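Local coordinates for hypothetical sugar ABC-transporter sugar binding protein (Arthrobacter globiformis, PDB 7BVT) that probably binds cyclic alpha-maltosyl-1,6-maltose outside the cell and delivers it to an ABC transporter for import, at residues Asp185-Ala190 against Ala246-Phe251; Tyr233-Ile238 against Glu389-Gly394; Leu83-Ile88 against Phe302-Ala307; Gly101-Leu106 against Lys131-Pro136. One frame throughout, in Å; residues are numbered along the deposited sequence.

Contact 1: Asp185-Ala190 against Ala246-Phe251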
loop_
_atom_site.group_PDB
_atom_site.type_symbol
_atom_site.label_atom_id
_atom_site.label_comp_id
_atom_site.label_asym_id
_atom_site.label_seq_id
_atom_site.Cartn_x
_atom_site.Cartn_y
_atom_site.Cartn_z
ATOM N N ASP A 185 7.239 -12.630 -11.966
ATOM C CA ASP A 185 6.947 -13.337 -10.691
ATOM C C ASP A 185 5.513 -13.011 -10.269
ATOM O O ASP A 185 5.171 -11.813 -10.262
ATOM C CB ASP A 185 7.894 -12.917 -9.559
ATOM C CG ASP A 185 9.325 -13.387 -9.701
ATOM O OD1 ASP A 185 9.647 -14.018 -10.722
ATOM O OD2 ASP A 185 10.076 -13.096 -8.773
ATOM N N LEU A 186 4.782 -14.023 -9.808
ATOM C CA LEU A 186 3.506 -13.821 -9.092
ATOM C C LEU A 186 3.694 -14.162 -7.631
ATOM O O LEU A 186 4.462 -15.105 -7.287
ATOM C CB LEU A 186 2.402 -14.682 -9.694
ATOM C CG LEU A 186 1.835 -14.174 -10.995
ATOM C CD1 LEU A 186 0.991 -15.275 -11.574
ATOM C CD2 LEU A 186 1.068 -12.863 -10.778
ATOM N N TYR A 187 2.983 -13.418 -6.775
ATOM C CA TYR A 187 3.030 -13.643 -5.317
ATOM C C TYR A 187 1.958 -14.677 -5.007
ATOM O O TYR A 187 0.820 -14.320 -4.727
ATOM C CB TYR A 187 2.890 -12.316 -4.573
ATOM C CG TYR A 187 3.528 -12.317 -3.214
ATOM C CD1 TYR A 187 3.021 -13.114 -2.189
ATOM C CD2 TYR A 187 4.655 -11.558 -2.964
ATOM C CE1 TYR A 187 3.616 -13.150 -0.945
ATOM C CE2 TYR A 187 5.254 -11.572 -1.713
ATOM C CZ TYR A 187 4.730 -12.375 -0.710
ATOM O OH TYR A 187 5.312 -12.432 0.530
ATOM N N THR A 188 2.304 -15.970 -5.117
ATOM C CA THR A 188 1.295 -17.039 -5.215
ATOM C C THR A 188 1.117 -17.803 -3.902
ATOM O O THR A 188 0.196 -18.599 -3.902
ATOM C CB THR A 188 1.655 -18.048 -6.311
ATOM O OG1 THR A 188 2.934 -18.618 -6.041
ATOM C CG2 THR A 188 1.719 -17.453 -7.695
ATOM N N GLN A 189 1.927 -17.563 -2.868
ATOM C CA GLN A 189 1.720 -18.270 -1.578
ATOM C C GLN A 189 1.188 -17.334 -0.479
ATOM O O GLN A 189 1.774 -16.252 -0.229
ATOM C CB GLN A 189 3.018 -18.931 -1.149
ATOM C CG GLN A 189 3.433 -20.003 -2.143
ATOM C CD GLN A 189 4.703 -20.666 -1.677
ATOM O OE1 GLN A 189 5.795 -20.246 -2.036
ATOM N NE2 GLN A 189 4.545 -21.623 -0.777
ATOM N N ALA A 190 0.112 -17.776 0.165
ATOM C CA ALA A 190 -0.582 -17.019 1.241
ATOM C C ALA A 190 0.396 -16.673 2.379
ATOM O O ALA A 190 0.353 -15.552 2.866
ATOM C CB ALA A 190 -1.783 -17.803 1.698
ATOM N N ALA A 246 4.722 -20.801 -6.549
ATOM C CA ALA A 246 5.630 -20.881 -5.377
ATOM C C ALA A 246 7.079 -20.553 -5.775
ATOM O O ALA A 246 8.040 -21.191 -5.259
ATOM C CB ALA A 246 5.491 -22.250 -4.733
ATOM N N LYS A 247 7.275 -19.534 -6.596
ATOM C CA LYS A 247 8.612 -19.095 -7.079
ATOM C C LYS A 247 8.745 -17.581 -6.948
ATOM O O LYS A 247 9.481 -16.983 -7.722
ATOM C CB LYS A 247 8.819 -19.516 -8.538
ATOM C CG LYS A 247 9.067 -21.009 -8.744
ATOM C CD LYS A 247 10.198 -21.571 -7.917
ATOM C CE LYS A 247 11.507 -20.856 -8.144
ATOM N NZ LYS A 247 12.645 -21.640 -7.601
ATOM N N TRP A 248 8.079 -16.970 -5.980
ATOM C CA TRP A 248 8.279 -15.519 -5.724
ATOM C C TRP A 248 9.761 -15.264 -5.449
ATOM O O TRP A 248 10.363 -16.058 -4.723
ATOM C CB TRP A 248 7.407 -15.012 -4.569
ATOM C CG TRP A 248 7.681 -13.566 -4.289
ATOM C CD1 TRP A 248 8.461 -13.021 -3.306
ATOM C CD2 TRP A 248 7.257 -12.467 -5.102
ATOM N NE1 TRP A 248 8.527 -11.650 -3.431
ATOM C CE2 TRP A 248 7.813 -11.290 -4.553
ATOM C CE3 TRP A 248 6.458 -12.361 -6.241
ATOM C CZ2 TRP A 248 7.546 -10.024 -5.085
ATOM C CZ3 TRP A 248 6.237 -11.117 -6.792
ATOM C CH2 TRP A 248 6.748 -9.962 -6.205
ATOM N N GLY A 249 10.330 -14.184 -5.963
ATOM C CA GLY A 249 11.660 -13.700 -5.539
ATOM C C GLY A 249 12.710 -14.007 -6.587
ATOM O O GLY A 249 13.845 -13.477 -6.456
ATOM N N GLU A 250 12.363 -14.749 -7.639
ATOM C CA GLU A 250 13.308 -14.951 -8.781
ATOM C C GLU A 250 13.745 -13.614 -9.396
ATOM O O GLU A 250 14.936 -13.438 -9.780
ATOM C CB GLU A 250 12.717 -15.883 -9.823
ATOM C CG GLU A 250 12.529 -17.276 -9.325
ATOM C CD GLU A 250 13.755 -17.896 -8.668
ATOM O OE1 GLU A 250 14.797 -18.008 -9.365
ATOM O OE2 GLU A 250 13.661 -18.249 -7.461
ATOM N N PHE A 251 12.818 -12.667 -9.532
ATOM C CA PHE A 251 13.088 -11.346 -10.126
ATOM C C PHE A 251 14.113 -10.639 -9.244
ATOM O O PHE A 251 15.092 -10.089 -9.770
ATOM C CB PHE A 251 11.793 -10.522 -10.199
ATOM C CG PHE A 251 12.057 -9.085 -10.523
ATOM C CD1 PHE A 251 12.637 -8.695 -11.716
ATOM C CD2 PHE A 251 11.787 -8.102 -9.583
ATOM C CE1 PHE A 251 12.890 -7.361 -11.981
ATOM C CE2 PHE A 251 12.120 -6.794 -9.818
ATOM C CZ PHE A 251 12.667 -6.415 -11.018
HETATM O O HOH W 1 8.955 -16.632 -10.443
HETATM O O HOH W 2 5.059 -17.791 -7.531
HETATM O O HOH W 3 6.845 -18.233 -3.366
#
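Tyr-187, a residue of the glycan pocket whose ring touches a bound glucose unit, is backed here by Trp-248 of another loop. Tyr-187 CD2 sits over the centre of one face of the indole, 3.5 Å from Trp-248 CD2, but the tyrosine plane is inclined at 43° to the five-membered ring of Trp-248, an oblique pairing. The carbonyl O of Leu-186 approaches the same indole at its edge, near the ring plane. A chi1 of 177°, with CG opposite the backbone N, carries the Trp-248 indole along the 185-187 backbone, where Tyr-187 lies over one of its faces.

Beyond the rings, Asp-185 grips the type II turn from Lys-247 to Glu-250. Its OD2 accepts from Gly-249 N at 3.0 Å and from Phe-251 N at 2.9 Å, the latter nearly straight (173°) and on the syn side; the two donors arrive from opposite faces of the carboxylate plane. OD1 takes a water that also donates to Lys-247 O. A second water donates to Leu-186 O and accepts from Thr-188 OG1 and Lys-247 N, while a third joins Gln-189 OE1 to Trp-248 N. A carboxylate and bridging waters thus fasten two loops together, and Trp-248 probably helps to hold Tyr-187 beside the glucose, an aromatic-sugar contact common in sugar-binding proteins of this family.

Contact 2: Tyr233-Ile238 against Glu389-Gly394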
loop_
_atom_site.group_PDB
_atom_site.type_symbol
_atom_site.label_atom_id
_atom_site.label_comp_id
_atom_site.label_asym_id
_atom_site.label_seq_id
_atom_site.Cartn_x
_atom_site.Cartn_y
_atom_site.Cartn_z
ATOM N N TYR A 233 -6.027 -14.615 -15.506
ATOM C CA TYR A 233 -4.715 -14.012 -15.878
ATOM C C TYR A 233 -3.589 -14.675 -15.081
ATOM O O TYR A 233 -2.561 -15.081 -15.664
ATOM C CB TYR A 233 -4.761 -12.505 -15.662
ATOM C CG TYR A 233 -3.530 -11.653 -15.830
ATOM C CD1 TYR A 233 -2.737 -11.700 -16.956
ATOM C CD2 TYR A 233 -3.306 -10.634 -14.928
ATOM C CE1 TYR A 233 -1.688 -10.820 -17.138
ATOM C CE2 TYR A 233 -2.274 -9.722 -15.095
ATOM C CZ TYR A 233 -1.478 -9.809 -16.222
ATOM O OH TYR A 233 -0.496 -8.884 -16.421
ATOM N N TRP A 234 -3.728 -14.689 -13.753
ATOM C CA TRP A 234 -2.762 -15.388 -12.892
ATOM C C TRP A 234 -2.619 -16.841 -13.363
ATOM O O TRP A 234 -1.494 -17.314 -13.479
ATOM C CB TRP A 234 -3.128 -15.315 -11.398
ATOM C CG TRP A 234 -2.875 -13.961 -10.790
ATOM C CD1 TRP A 234 -3.233 -12.728 -11.295
ATOM C CD2 TRP A 234 -2.294 -13.697 -9.520
ATOM N NE1 TRP A 234 -2.840 -11.730 -10.444
ATOM C CE2 TRP A 234 -2.234 -12.294 -9.364
ATOM C CE3 TRP A 234 -1.733 -14.500 -8.535
ATOM C CZ2 TRP A 234 -1.725 -11.706 -8.217
ATOM C CZ3 TRP A 234 -1.211 -13.921 -7.402
ATOM C CH2 TRP A 234 -1.171 -12.528 -7.259
ATOM N N VAL A 235 -3.726 -17.542 -13.548
ATOM C CA VAL A 235 -3.629 -19.010 -13.811
ATOM C C VAL A 235 -2.985 -19.233 -15.186
ATOM O O VAL A 235 -2.150 -20.158 -15.329
ATOM C CB VAL A 235 -4.999 -19.684 -13.688
ATOM C CG1 VAL A 235 -4.975 -21.108 -14.217
ATOM C CG2 VAL A 235 -5.465 -19.647 -12.245
ATOM N N ASP A 236 -3.266 -18.339 -16.126
ATOM C CA ASP A 236 -2.673 -18.437 -17.482
ATOM C C ASP A 236 -1.175 -18.215 -17.409
ATOM O O ASP A 236 -0.437 -18.918 -18.112
ATOM C CB ASP A 236 -3.267 -17.466 -18.491
ATOM C CG ASP A 236 -4.671 -17.816 -18.926
ATOM O OD1 ASP A 236 -5.129 -18.901 -18.597
ATOM O OD2 ASP A 236 -5.298 -16.962 -19.571
ATOM N N LEU A 237 -0.717 -17.229 -16.647
ATOM C CA LEU A 237 0.739 -16.961 -16.433
ATOM C C LEU A 237 1.411 -18.194 -15.825
ATOM O O LEU A 237 2.509 -18.554 -16.261
ATOM C CB LEU A 237 0.949 -15.725 -15.542
ATOM C CG LEU A 237 0.629 -14.406 -16.235
ATOM C CD1 LEU A 237 0.444 -13.285 -15.220
ATOM C CD2 LEU A 237 1.765 -14.044 -17.200
ATOM N N ILE A 238 0.779 -18.822 -14.832
ATOM C CA ILE A 238 1.382 -19.982 -14.125
ATOM C C ILE A 238 1.405 -21.180 -15.084
ATOM O O ILE A 238 2.489 -21.821 -15.150
ATOM C CB ILE A 238 0.571 -20.297 -12.869
ATOM C CG1 ILE A 238 0.695 -19.170 -11.851
ATOM C CG2 ILE A 238 0.995 -21.648 -12.305
ATOM C CD1 ILE A 238 -0.360 -19.223 -10.734
ATOM N N GLU A 389 -5.200 -19.518 -3.633
ATOM C CA GLU A 389 -3.925 -20.233 -3.836
ATOM C C GLU A 389 -4.191 -21.643 -4.392
ATOM O O GLU A 389 -3.364 -22.166 -5.128
ATOM C CB GLU A 389 -3.159 -20.297 -2.522
ATOM C CG GLU A 389 -1.869 -21.056 -2.686
ATOM C CD GLU A 389 -0.899 -20.960 -1.540
ATOM O OE1 GLU A 389 -1.266 -20.341 -0.530
ATOM O OE2 GLU A 389 0.264 -21.431 -1.689
ATOM N N LYS A 390 -5.344 -22.221 -4.077
ATOM C CA LYS A 390 -5.661 -23.581 -4.577
ATOM C C LYS A 390 -5.717 -23.540 -6.110
ATOM O O LYS A 390 -5.266 -24.497 -6.736
ATOM C CB LYS A 390 -6.956 -24.067 -3.926
ATOM C CG LYS A 390 -6.832 -24.189 -2.415
ATOM C CD LYS A 390 -8.011 -24.905 -1.813
ATOM C CE LYS A 390 -8.036 -24.718 -0.309
ATOM N NZ LYS A 390 -9.372 -25.017 0.250
ATOM N N ALA A 391 -6.253 -22.481 -6.715
ATOM C CA ALA A 391 -6.254 -22.346 -8.195
ATOM C C ALA A 391 -4.827 -22.118 -8.679
ATOM O O ALA A 391 -4.447 -22.728 -9.684
ATOM C CB ALA A 391 -7.147 -21.246 -8.638
ATOM N N LEU A 392 -4.042 -21.304 -8.007
ATOM C CA LEU A 392 -2.642 -21.011 -8.443
ATOM C C LEU A 392 -1.827 -22.314 -8.392
ATOM O O LEU A 392 -0.919 -22.552 -9.259
ATOM C CB LEU A 392 -2.057 -19.909 -7.546
ATOM C CG LEU A 392 -2.918 -18.657 -7.378
ATOM C CD1 LEU A 392 -2.179 -17.624 -6.559
ATOM C CD2 LEU A 392 -3.369 -18.103 -8.720
ATOM N N ALA A 393 -2.167 -23.206 -7.449
ATOM C CA ALA A 393 -1.396 -24.445 -7.212
ATOM C C ALA A 393 -1.850 -25.541 -8.184
ATOM O O ALA A 393 -1.236 -26.647 -8.162
ATOM C CB ALA A 393 -1.503 -24.878 -5.735
ATOM N N GLY A 394 -2.890 -25.309 -8.978
ATOM C CA GLY A 394 -3.461 -26.282 -9.919
ATOM C C GLY A 394 -4.452 -27.243 -9.274
ATOM O O GLY A 394 -4.834 -28.216 -9.950
#
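The indole of Trp-234 receives Leu-392 at its edge, near the ring plane, with Leu-392 CD1 3.7 Å from Trp-234 CE3; elsewhere the ring meets Phe-201 edge-to-face and touches Leu-186. Its NE1 is occupied by Asn-204 OD1, which ties the polar end of the ring to helix 195-207. This is apolar helix-helix packing, joining helix 225-239 to the last turn of helix 377-392, and one leucine carries most of it.

Leu-392 is held by two residues one helical turn apart. Trp-234 offers CB and the benzo edge to its methyls, and Ile-238 crosses it at about a right angle, placing CD1 3.7 Å from Leu-392 CB. The leucine CG stands anti to its own carbonyl carbon (chi1 -50°), which carries both methyls out to the facing helix. Leu-197 of helix 195-207 also touches this side chain. Val-235 makes a looser flank, its CG2 lying 4.3 Å from Ala-391 CB. Just past these residues helix 377-392 closes in a Schellman motif, where Gly-394 takes a positive phi of 84° and Gly-394 N donates to Ala-391 O at 3.1 Å.

Contact 3: Leu83-Ile88 against Phe302-Ala307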
loop_
_atom_site.group_PDB
_atom_site.type_symbol
_atom_site.label_atom_id
_atom_site.label_comp_id
_atom_site.label_asym_id
_atom_site.label_seq_id
_atom_site.Cartn_x
_atom_site.Cartn_y
_atom_site.Cartn_z
ATOM N N LEU A 83 -2.728 4.983 26.734
ATOM C CA LEU A 83 -2.643 5.123 25.273
ATOM C C LEU A 83 -1.854 6.377 24.959
ATOM O O LEU A 83 -1.892 7.357 25.699
ATOM C CB LEU A 83 -4.056 5.168 24.676
ATOM C CG LEU A 83 -4.777 3.833 24.597
ATOM C CD1 LEU A 83 -6.241 4.006 24.286
ATOM C CD2 LEU A 83 -4.155 2.945 23.551
ATOM N N PRO A 84 -1.177 6.414 23.807
ATOM C CA PRO A 84 -0.452 7.579 23.336
ATOM C C PRO A 84 -1.507 8.573 22.827
ATOM O O PRO A 84 -2.641 8.233 22.716
ATOM C CB PRO A 84 0.410 7.076 22.188
ATOM C CG PRO A 84 -0.420 5.982 21.645
ATOM C CD PRO A 84 -1.089 5.304 22.824
ATOM N N ASP A 85 -1.082 9.768 22.570
ATOM C CA ASP A 85 -2.003 10.786 22.009
ATOM C C ASP A 85 -2.156 10.529 20.508
ATOM O O ASP A 85 -3.260 10.617 20.014
ATOM C CB ASP A 85 -1.487 12.185 22.253
ATOM C CG ASP A 85 -1.414 12.424 23.747
ATOM O OD1 ASP A 85 -2.465 12.168 24.421
ATOM O OD2 ASP A 85 -0.309 12.816 24.194
ATOM N N ILE A 86 -1.063 10.234 19.827
ATOM C CA ILE A 86 -1.028 9.885 18.382
ATOM C C ILE A 86 -0.439 8.479 18.229
ATOM O O ILE A 86 0.698 8.204 18.703
ATOM C CB ILE A 86 -0.276 10.935 17.536
ATOM C CG1 ILE A 86 -0.886 12.338 17.641
ATOM C CG2 ILE A 86 -0.142 10.510 16.101
ATOM C CD1 ILE A 86 -0.013 13.436 17.057
ATOM N N ALA A 87 -1.097 7.628 17.466
ATOM C CA ALA A 87 -0.479 6.395 16.936
ATOM C C ALA A 87 -0.294 6.512 15.424
ATOM O O ALA A 87 -1.211 6.971 14.737
ATOM C CB ALA A 87 -1.356 5.202 17.231
ATOM N N ILE A 88 0.838 6.102 14.910
ATOM C CA ILE A 88 1.064 6.047 13.450
ATOM C C ILE A 88 1.228 4.573 13.092
ATOM O O ILE A 88 2.227 3.953 13.490
ATOM C CB ILE A 88 2.240 6.937 13.022
ATOM C CG1 ILE A 88 2.032 8.388 13.471
ATOM C CG2 ILE A 88 2.519 6.844 11.525
ATOM C CD1 ILE A 88 3.120 9.325 13.091
ATOM N N PHE A 302 -5.953 9.489 19.653
ATOM C CA PHE A 302 -6.831 8.880 20.664
ATOM C C PHE A 302 -7.531 10.021 21.436
ATOM O O PHE A 302 -6.860 10.989 21.842
ATOM C CB PHE A 302 -6.063 7.975 21.634
ATOM C CG PHE A 302 -5.683 6.655 21.035
ATOM C CD1 PHE A 302 -6.638 5.668 20.862
ATOM C CD2 PHE A 302 -4.401 6.436 20.565
ATOM C CE1 PHE A 302 -6.289 4.454 20.299
ATOM C CE2 PHE A 302 -4.063 5.221 19.980
ATOM C CZ PHE A 302 -5.017 4.254 19.840
ATOM N N GLU A 303 -8.846 9.945 21.594
ATOM C CA GLU A 303 -9.626 11.060 22.188
ATOM C C GLU A 303 -9.321 11.190 23.675
ATOM O O GLU A 303 -9.405 10.198 24.384
ATOM C CB GLU A 303 -11.111 10.828 22.024
ATOM C CG GLU A 303 -11.865 12.125 22.205
ATOM C CD GLU A 303 -13.194 12.012 21.512
ATOM O OE1 GLU A 303 -13.996 11.171 21.966
ATOM O OE2 GLU A 303 -13.348 12.660 20.463
ATOM N N ASN A 304 -8.998 12.417 24.068
ATOM C CA ASN A 304 -8.731 12.898 25.440
ATOM C C ASN A 304 -9.670 14.098 25.643
ATOM O O ASN A 304 -10.883 13.901 25.430
ATOM C CB ASN A 304 -7.225 13.134 25.600
ATOM C CG ASN A 304 -6.425 11.841 25.624
ATOM O OD1 ASN A 304 -5.568 11.582 24.758
ATOM N ND2 ASN A 304 -6.645 11.062 26.668
ATOM N N SER A 305 -9.174 15.292 25.977
ATOM C CA SER A 305 -9.989 16.542 26.001
ATOM C C SER A 305 -9.978 17.194 24.610
ATOM O O SER A 305 -9.094 16.841 23.821
ATOM C CB SER A 305 -9.473 17.486 27.035
ATOM O OG SER A 305 -8.250 18.059 26.602
ATOM N N ASP A 306 -10.891 18.128 24.311
ATOM C CA ASP A 306 -10.904 18.805 22.980
ATOM C C ASP A 306 -9.587 19.586 22.830
ATOM O O ASP A 306 -9.146 19.720 21.694
ATOM C CB ASP A 306 -12.110 19.735 22.754
ATOM C CG ASP A 306 -13.489 19.088 22.775
ATOM O OD1 ASP A 306 -13.650 17.970 22.259
ATOM O OD2 ASP A 306 -14.420 19.746 23.267
ATOM N N ALA A 307 -9.004 20.099 23.933
ATOM C CA ALA A 307 -7.723 20.858 23.938
ATOM C C ALA A 307 -6.584 19.908 23.549
ATOM O O ALA A 307 -5.706 20.254 22.675
ATOM C CB ALA A 307 -7.453 21.455 25.307
#
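Leu-83 lays its two methyls over one face of the Phe-302 ring, crossing it at about a right angle. The CD2 methyl makes the CH-pi contact, 4.2 Å from the centroid of the Phe-302 ring and 16° off the ring normal, while Leu-83 CD1 lies 3.8 Å from Phe-302 CD1. Pro-84 and Ala-87 both come in obliquely near CE2, Pro-84 CG on the Leu-83 side of the ring plane and Ala-87 CB on the other: Ala-87 CB is 3.9 Å from Phe-302 CE2, and Pro-84 CG stands slightly farther from the same carbon. Leu-74 of helix 70-80 touches Leu-83, Pro-84 and the phenyl ring alike, placing this cluster between that helix and the sheet.

Beside the ring the backbones meet once. Phe-302 N donates to Asp-85 O at 2.9 Å. This bond lies at the entry to strand 86-90, which runs antiparallel to strand 292-301, and it continues the contact between these strands at Phe-302. The Asp-85 carboxylate turns to strand 28-34, where OD2 accepts from Thr-31 N.

The chemistry divides accordingly: a buried phenyl ring supplies the apolar grip, while a single backbone bond fixes the level at which the two segments meet.

Contact 4: Gly101-Leu106 against Lys131-Pro136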
loop_
_atom_site.group_PDB
_atom_site.type_symbol
_atom_site.label_atom_id
_atom_site.label_comp_id
_atom_site.label_asym_id
_atom_site.label_seq_id
_atom_site.Cartn_x
_atom_site.Cartn_y
_atom_site.Cartn_z
ATOM N N GLY A 101 -9.368 1.814 21.088
ATOM C CA GLY A 101 -9.565 3.059 21.821
ATOM C C GLY A 101 -10.316 4.025 20.940
ATOM O O GLY A 101 -10.154 3.913 19.722
ATOM N N THR A 102 -11.115 4.895 21.540
ATOM C CA THR A 102 -11.932 5.893 20.828
ATOM C C THR A 102 -11.000 6.879 20.127
ATOM O O THR A 102 -10.162 7.553 20.806
ATOM C CB THR A 102 -12.853 6.695 21.758
ATOM O OG1 THR A 102 -13.727 5.745 22.353
ATOM C CG2 THR A 102 -13.672 7.735 21.039
ATOM N N LEU A 103 -11.135 6.987 18.810
ATOM C CA LEU A 103 -10.307 7.907 18.036
ATOM C C LEU A 103 -11.064 9.212 17.836
ATOM O O LEU A 103 -12.281 9.183 17.572
ATOM C CB LEU A 103 -9.931 7.269 16.705
ATOM C CG LEU A 103 -9.116 5.984 16.807
ATOM C CD1 LEU A 103 -8.884 5.423 15.409
ATOM C CD2 LEU A 103 -7.787 6.232 17.516
ATOM N N ALA A 104 -10.352 10.306 17.971
ATOM C CA ALA A 104 -10.887 11.655 17.708
ATOM C C ALA A 104 -11.226 11.824 16.231
ATOM O O ALA A 104 -10.515 11.303 15.339
ATOM C CB ALA A 104 -9.952 12.743 18.127
ATOM N N ASP A 105 -12.249 12.628 15.971
ATOM C CA ASP A 105 -12.555 13.013 14.588
ATOM C C ASP A 105 -11.626 14.146 14.165
ATOM O O ASP A 105 -11.519 15.194 14.889
ATOM C CB ASP A 105 -14.032 13.367 14.501
ATOM C CG ASP A 105 -14.523 13.635 13.093
ATOM O OD1 ASP A 105 -13.736 13.643 12.116
ATOM O OD2 ASP A 105 -15.771 13.760 13.001
ATOM N N LEU A 106 -10.874 13.950 13.085
ATOM C CA LEU A 106 -9.879 14.947 12.617
ATOM C C LEU A 106 -10.571 16.020 11.815
ATOM O O LEU A 106 -10.017 17.085 11.606
ATOM C CB LEU A 106 -8.764 14.245 11.837
ATOM C CG LEU A 106 -7.976 13.214 12.653
ATOM C CD1 LEU A 106 -7.064 12.479 11.720
ATOM C CD2 LEU A 106 -7.198 13.867 13.788
ATOM N N LYS A 131 -16.583 9.624 11.075
ATOM C CA LYS A 131 -15.470 10.450 11.602
ATOM C C LYS A 131 -14.195 10.201 10.793
ATOM O O LYS A 131 -13.936 9.050 10.394
ATOM C CB LYS A 131 -15.197 10.036 13.042
ATOM C CG LYS A 131 -16.353 10.325 14.012
ATOM C CD LYS A 131 -16.168 9.649 15.370
ATOM C CE LYS A 131 -16.950 10.359 16.460
ATOM N NZ LYS A 131 -17.283 9.474 17.607
ATOM N N GLN A 132 -13.424 11.243 10.577
ATOM C CA GLN A 132 -12.107 11.091 9.935
ATOM C C GLN A 132 -11.169 10.646 11.056
ATOM O O GLN A 132 -10.565 11.513 11.700
ATOM C CB GLN A 132 -11.707 12.402 9.311
ATOM C CG GLN A 132 -10.483 12.262 8.448
ATOM C CD GLN A 132 -10.782 11.506 7.182
ATOM O OE1 GLN A 132 -11.587 11.944 6.360
ATOM N NE2 GLN A 132 -10.160 10.349 7.008
ATOM N N VAL A 133 -11.083 9.339 11.272
ATOM C CA VAL A 133 -10.349 8.815 12.462
ATOM C C VAL A 133 -8.862 8.596 12.137
ATOM O O VAL A 133 -8.067 8.468 13.064
ATOM C CB VAL A 133 -10.955 7.526 13.014
ATOM C CG1 VAL A 133 -12.348 7.809 13.571
ATOM C CG2 VAL A 133 -10.916 6.363 12.009
ATOM N N SER A 134 -8.478 8.542 10.863
ATOM C CA SER A 134 -7.076 8.487 10.432
ATOM C C SER A 134 -6.842 9.444 9.250
ATOM O O SER A 134 -7.761 9.785 8.479
ATOM C CB SER A 134 -6.614 7.074 10.107
ATOM O OG SER A 134 -7.280 6.560 8.963
ATOM N N VAL A 135 -5.598 9.833 9.107
ATOM C CA VAL A 135 -5.136 10.559 7.908
ATOM C C VAL A 135 -3.828 9.908 7.520
ATOM O O VAL A 135 -2.988 9.631 8.370
ATOM C CB VAL A 135 -5.057 12.080 8.149
ATOM C CG1 VAL A 135 -4.051 12.424 9.239
ATOM C CG2 VAL A 135 -4.769 12.856 6.894
ATOM N N PRO A 136 -3.556 9.708 6.239
ATOM C CA PRO A 136 -2.241 9.203 5.851
ATOM C C PRO A 136 -1.159 10.256 6.085
ATOM O O PRO A 136 -1.351 11.417 5.854
ATOM C CB PRO A 136 -2.420 8.932 4.359
ATOM C CG PRO A 136 -3.450 9.919 3.914
ATOM C CD PRO A 136 -4.413 9.939 5.074
HETATM O O HOH W 4 -14.538 7.791 17.125
HETATM O O HOH W 5 -14.558 10.528 18.896
HETATM O O HOH W 6 -7.910 10.463 14.833
#
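An aspartate side chain stands in for a strand neighbour here: Asp-105 OD1 accepts the backbone N-H of Gln-132 at 2.9 Å, from a donor well above the carboxylate plane (60° out of it). The same oxygen also takes Asn-107 N, so it joins its own loop to strand 131-136. Asp-105 reaches across because its CG lies anti to the backbone N (chi1 -174°); its other oxygen then rests alongside Lys-131, with OD2 3.6 Å from Lys-131 CG. The lysine amine leads away from that carboxylate, and two waters that donate to Leu-103 O accept only weakly from NZ.

One residue on, the backbone returns the bond, Leu-106 N donating to Gln-132 O at 2.8 Å. Gln-132 is the centre of an inverse gamma turn, at a break in strand 131-136. Its side chain bends at chi2 (71°) and sends NE2 to Ser-134 O at 2.9 Å, nearly in line with the C=O bond; Thr-123 O is a further partner of NE2.

Two leucine-valine pairs pack next to these bonds. Leu-103 CD1 lies 3.8 Å from Val-133 CB, the two side chains crossing at about a right angle, and Leu-106 CD1 comes within 3.9 Å of Val-135 CG1. Met-300 and Val-301 of strand 292-301 touch Leu-103 and Leu-106, respectively.

Gln-132 N and O are thus both bonded by the 101-106 loop, N by a carboxylate and O by a backbone N-H, beside a buried apolar contact of leucines and valines.

The four contacts form two pairs on opposite sides of the chain's centre. Contacts 1 and 2, about 11 Å apart between centres, touch: Ala-190 N lies 3.0 Å from Glu-389 OE1, and Tyr-187 O packs on Trp-234 CZ3, so the helix pair of contact 2 backs the loop that carries the sugar-touching tyrosine. Contacts 3 and 4, about 10 Å apart between centres, reach the same sheet; Glu-303 N approaches Thr-102 O to 2.8 Å, and Leu-103 packs on the phenyl ring of Phe-302. Contacts 1 and 3 are about 40 Å apart between centres. Of the four, only contact 1 holds a residue of the glycan pocket, Tyr-187, while Ser-134 of contact 4 remains about 12 Å from bound glucose.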